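Local coordinates for inactivation-no-after-potential D protein (Drosophila melanogaster, PDB 2QKV) that probably acts as a scaffold in fly phototransduction, its PDZ domains binding and assembling components of the G protein-coupled visual signalling cascade, at residues Val71-Ala74 and Leu75-Ala79. The protein carries 1 engineered substitution. Residues are numbered along the deposited sequence; the frame is centred on the assembly and turned at random.
Engineered in segment 71-74: S72 (natural residue Cys).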
ATOM      1  N   VAL A  71      -6.272  12.847  -2.931  1.00  6.79           N
ATOM      2  CA  VAL A  71      -7.570  12.805  -3.609  1.00  7.41           C
ATOM      3  C   VAL A  71      -8.679  12.860  -2.543  1.00  8.50           C
ATOM      4  O   VAL A  71      -9.587  13.691  -2.617  1.00  8.41           O
ATOM      5  CB  VAL A  71      -7.730  11.494  -4.454  1.00  7.91           C
ATOM      6  CG1 VAL A  71      -9.152  11.387  -4.993  1.00  7.91           C
ATOM      7  CG2 VAL A  71      -6.727  11.484  -5.605  1.00  7.66           C
ATOM      8  N   SER A  72      -8.622  11.975  -1.548  1.00  7.87           N
ATOM      9  CA  SER A  72      -9.658  12.000  -0.515  1.00  9.35           C
ATOM     10  C   SER A  72      -9.776  13.367   0.141  1.00  9.29           C
ATOM     11  O   SER A  72     -10.881  13.896   0.301  1.00  8.86           O
ATOM     12  CB  SER A  72      -9.382  10.962   0.562  1.00 10.14           C
ATOM     13  OG  SER A  72      -9.481   9.681   0.001  1.00 13.33           O
ATOM     14  N   TYR A  73      -8.642  13.949   0.521  1.00  8.23           N
ATOM     15  CA  TYR A  73      -8.675  15.254   1.166  1.00  7.63           C
ATOM     16  C   TYR A  73      -9.329  16.298   0.250  1.00  8.23           C
ATOM     17  O   TYR A  73     -10.106  17.130   0.723  1.00  8.70           O
ATOM     18  CB  TYR A  73      -7.253  15.687   1.539  1.00  9.91           C
ATOM     19  CG  TYR A  73      -7.147  17.081   2.113  1.00 11.73           C
ATOM     20  CD1 TYR A  73      -7.105  17.297   3.490  1.00 13.98           C
ATOM     21  CD2 TYR A  73      -7.075  18.184   1.269  1.00 15.44           C
ATOM     22  CE1 TYR A  73      -6.981  18.605   4.016  1.00 10.46           C
ATOM     23  CE2 TYR A  73      -6.961  19.466   1.768  1.00 15.06           C
ATOM     24  CZ  TYR A  73      -6.912  19.675   3.131  1.00 11.94           C
ATOM     25  OH  TYR A  73      -6.812  20.966   3.591  1.00 13.89           O
ATOM     26  N   ALA A  74      -9.003  16.254  -1.043  1.00  7.80           N
ATOM     27  CA  ALA A  74      -9.570  17.189  -2.011  1.00  9.12           C
ATOM     28  C   ALA A  74     -11.085  17.072  -2.043  1.00 10.50           C
ATOM     29  O   ALA A  74     -11.783  18.073  -2.178  1.00 11.46           O
ATOM     30  CB  ALA A  74      -8.986  16.932  -3.406  1.00  8.82           C
ATOM     31  N   LEU A  75     -11.596  15.852  -1.911  1.00  9.39           N
ATOM     32  CA  LEU A  75     -13.042  15.646  -1.930  1.00 10.44           C
ATOM     33  C   LEU A  75     -13.690  16.329  -0.723  1.00 10.88           C
ATOM     34  O   LEU A  75     -14.709  17.032  -0.852  1.00 11.32           O
ATOM     35  CB  LEU A  75     -13.368  14.146  -1.913  1.00  9.96           C
ATOM     36  CG  LEU A  75     -12.847  13.350  -3.110  1.00 11.63           C
ATOM     37  CD1 LEU A  75     -13.149  11.874  -2.917  1.00 12.94           C
ATOM     38  CD2 LEU A  75     -13.495  13.859  -4.387  1.00 13.57           C
ATOM     39  N   PHE A  76     -13.104  16.130   0.458  1.00  9.33           N
ATOM     40  CA  PHE A  76     -13.633  16.766   1.662  1.00 10.52           C
ATOM     41  C   PHE A  76     -13.562  18.292   1.527  1.00 11.83           C
ATOM     42  O   PHE A  76     -14.532  19.006   1.810  1.00 12.66           O
ATOM     43  CB  PHE A  76     -12.819  16.377   2.901  1.00  9.02           C
ATOM     44  CG  PHE A  76     -13.180  15.039   3.512  1.00 10.24           C
ATOM     45  CD1 PHE A  76     -12.689  13.853   2.984  1.00 10.10           C
ATOM     46  CD2 PHE A  76     -13.982  14.987   4.646  1.00 11.24           C
ATOM     47  CE1 PHE A  76     -12.993  12.619   3.585  1.00  9.92           C
ATOM     48  CE2 PHE A  76     -14.293  13.779   5.256  1.00 11.07           C
ATOM     49  CZ  PHE A  76     -13.795  12.581   4.722  1.00 12.09           C
ATOM     50  N   LYS A  77     -12.406  18.789   1.103  1.00 12.40           N
ATOM     51  CA  LYS A  77     -12.201  20.229   0.985  1.00 14.39           C
ATOM     52  C   LYS A  77     -13.125  20.881  -0.036  1.00 14.17           C
ATOM     53  O   LYS A  77     -13.496  22.044   0.113  1.00 15.06           O
ATOM     54  CB  LYS A  77     -10.742  20.519   0.621  1.00 17.09           C
ATOM     55  CG  LYS A  77     -10.274  21.945   0.909  1.00 22.92           C
ATOM     56  CD  LYS A  77      -9.969  22.134   2.391  1.00 25.02           C
ATOM     57  CE  LYS A  77      -9.264  23.451   2.655  1.00 28.92           C
ATOM     58  NZ  LYS A  77      -8.818  23.564   4.074  1.00 33.07           N
ATOM     59  N   GLY A  78     -13.509  20.125  -1.057  1.00 13.61           N
ATOM     60  CA  GLY A  78     -14.365  20.658  -2.102  1.00 15.88           C
ATOM     61  C   GLY A  78     -15.854  20.698  -1.804  1.00 17.30           C
ATOM     62  O   GLY A  78     -16.629  21.216  -2.613  1.00 17.90           O
ATOM     63  N   ALA A  79     -16.272  20.157  -0.664  1.00 16.37           N
ATOM     64  CA  ALA A  79     -17.687  20.151  -0.306  1.00 17.58           C
ATOM     65  C   ALA A  79     -18.086  21.472   0.352  1.00 19.32           C
ATOM     66  O   ALA A  79     -17.655  21.770   1.466  1.00 20.32           O
ATOM     67  CB  ALA A  79     -17.982  18.990   0.643  1.00 17.23           C
TER
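Y73 and K77, one helical turn apart, run side by side in the same direction, the lysine chain passing obliquely along the far end of the phenol ring. CD of K77 comes within 4.0 Å of CZ of Y73, and the weak hydrogen bond from NZ of K77 to OH of Y73 is 3.3 Å long. Both side chains set off anti to the backbone N (chi1 175° for Y73, -161° for K77), and a bend at chi2 of K77 lays its chain alongside the phenol. Beneath them the backbone is gripped more firmly: N of K77 donates to O of Y73 at 2.9 Å, almost straight at 168°. This is the last part of helix 69-77, the longer of the two helices of the PDZ domain, which in this family borders the groove for peptide C-termini. Its inward side is the tight one. There O of S72 accepts the N-H of F76 and lies in the plane of the F76 ring, at its edge, 3.2 Å from CD1, while the ring itself meets F59 of the sheet. S72, an engineered replacement for cysteine, turns its own side chain onto L64 and L67. CG of L75 sits 3.3 Å from O of V71, which also takes the L75 N-H. The K77 side is looser and more open to solvent, though P92 of a second subunit partly covers Y73; a serine in place of Y73 would probably deprive the K77 methylenes of their aromatic neighbour and leave the chain freer to swing. N of G78 donates to O of A74 at 2.9 Å.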